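Local coordinates for surface glycan binding protein B (Bacteroides ovatus, PDB 6E57) that binds mixed-linkage beta-glucan, probably at the bacterial cell surface, as part of the machinery by which this gut symbiont uses cereal glucans, at residues 390-393 with 394-397. Residues are numbered along the deposited sequence; the frame is centred on the assembly and turned at random.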
loop_
_atom_site.group_PDB
_atom_site.type_symbol
_atom_site.label_atom_id
_atom_site.label_comp_id
_atom_site.label_asym_id
_atom_site.label_seq_id
_atom_site.Cartn_x
_atom_site.Cartn_y
_atom_site.Cartn_z
ATOM N N ILE A 390 -14.576 -9.595 -13.699
ATOM C CA ILE A 390 -15.358 -8.498 -14.244
ATOM C C ILE A 390 -15.750 -8.862 -15.679
ATOM O O ILE A 390 -14.882 -9.115 -16.513
ATOM C CB ILE A 390 -14.579 -7.168 -14.164
ATOM C CG1 ILE A 390 -14.303 -6.786 -12.707
ATOM C CG2 ILE A 390 -15.308 -6.059 -14.909
ATOM C CD1 ILE A 390 -13.473 -5.539 -12.542
ATOM N N LEU A 391 -17.063 -8.892 -15.935
ATOM C CA LEU A 391 -17.623 -9.194 -17.244
ATOM C C LEU A 391 -17.705 -7.907 -18.074
ATOM O O LEU A 391 -18.556 -7.052 -17.826
ATOM C CB LEU A 391 -19.008 -9.825 -17.060
ATOM C CG LEU A 391 -19.038 -11.125 -16.259
ATOM C CD1 LEU A 391 -20.465 -11.591 -16.030
ATOM C CD2 LEU A 391 -18.229 -12.209 -16.950
ATOM N N THR A 392 -16.811 -7.788 -19.061
ATOM C CA THR A 392 -16.809 -6.683 -20.017
ATOM C C THR A 392 -17.946 -6.876 -21.027
ATOM O O THR A 392 -18.572 -7.930 -21.073
ATOM C CB THR A 392 -15.462 -6.578 -20.742
ATOM O OG1 THR A 392 -15.241 -7.803 -21.442
ATOM C CG2 THR A 392 -14.307 -6.300 -19.807
ATOM N N GLN A 393 -18.194 -5.844 -21.841
ATOM C CA GLN A 393 -19.220 -5.895 -22.877
ATOM C C GLN A 393 -18.828 -6.938 -23.934
ATOM O O GLN A 393 -19.694 -7.594 -24.507
ATOM C CB GLN A 393 -19.437 -4.510 -23.493
ATOM C CG GLN A 393 -20.558 -4.458 -24.526
ATOM C CD GLN A 393 -21.906 -4.836 -23.962
ATOM O OE1 GLN A 393 -22.444 -4.171 -23.080
ATOM N NE2 GLN A 393 -22.473 -5.914 -24.476
ATOM N N ASP A 394 -17.521 -7.087 -24.177
ATOM C CA ASP A 394 -17.005 -8.081 -25.122
ATOM C C ASP A 394 -17.272 -9.494 -24.590
ATOM O O ASP A 394 -17.708 -10.357 -25.336
ATOM C CB ASP A 394 -15.515 -7.870 -25.408
ATOM C CG ASP A 394 -15.227 -6.816 -26.463
ATOM O OD1 ASP A 394 -16.168 -6.114 -26.877
ATOM O OD2 ASP A 394 -14.061 -6.708 -26.867
ATOM N N MET A 395 -16.998 -9.716 -23.300
ATOM C CA MET A 395 -17.238 -11.008 -22.663
ATOM C C MET A 395 -18.726 -11.365 -22.760
ATOM O O MET A 395 -19.068 -12.466 -23.183
ATOM C CB MET A 395 -16.821 -10.995 -21.190
ATOM C CG MET A 395 -15.325 -11.063 -20.987
ATOM S SD MET A 395 -14.911 -11.130 -19.232
ATOM C CE MET A 395 -13.200 -10.602 -19.284
ATOM N N LEU A 396 -19.596 -10.426 -22.373
ATOM C CA LEU A 396 -21.044 -10.639 -22.387
ATOM C C LEU A 396 -21.517 -10.957 -23.814
ATOM O O LEU A 396 -22.392 -11.806 -23.997
ATOM C CB LEU A 396 -21.751 -9.399 -21.829
ATOM C CG LEU A 396 -21.572 -9.156 -20.330
ATOM C CD1 LEU A 396 -22.030 -7.756 -19.948
ATOM C CD2 LEU A 396 -22.317 -10.196 -19.510
ATOM N N ASN A 397 -20.930 -10.283 -24.810
ATOM C CA ASN A 397 -21.290 -10.464 -26.215
ATOM C C ASN A 397 -20.906 -11.871 -26.681
ATOM O O ASN A 397 -21.650 -12.510 -27.416
ATOM C CB ASN A 397 -20.625 -9.428 -27.123
ATOM C CG ASN A 397 -21.203 -8.037 -26.976
ATOM O OD1 ASN A 397 -22.251 -7.846 -26.359
ATOM N ND2 ASN A 397 -20.519 -7.058 -27.542
#
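T392 and M395 meet at the start of helix 393-401, a worked example of helix capping by a threonine hydroxyl. Among the polar contacts, the M395 amide gives its hydrogen to the side chain of T392, with N 3.2 Å from OG1. With chi1 at 60°, OG1 sits between the backbone N and the carbonyl carbon of its own residue, facing the M395 amide. Two regular helical bonds follow, from L396 N to T392 O and from N397 N to Q393 O. On the exposed side the Q393 side chain, bent at chi2, reaches forward along the helix to N397, so that NE2 of Q393 donates a hydrogen bond to N397 OD1 at 2.7 Å. OD1 lies in the plane of the Q393 amide, yet NE2 stands above the carbonyl plane of N397, the two amide planes being 42° apart.

This is an N-cap, with T392 in the capping position, and it takes the chain from strand 385-390 into the helix within the glycan-binding C-terminal domain.

The remaining contacts are van der Waals packing. M395 runs back along the loop and brings SD to 4.2 Å from L391 CD2; the sulfur also lies near a carbonyl oxygen, 3.4 Å from I390 O. An alanine here removes the thioether and would probably open a gap beside L391 CD2 and the I390 carbonyl. Beside it L396 CD2 packs on L391 CB at 4.1 Å, the two side chains crossing at about a right angle; L396 also touches I344 and A346, while L391 reaches L350 of strand 349-356.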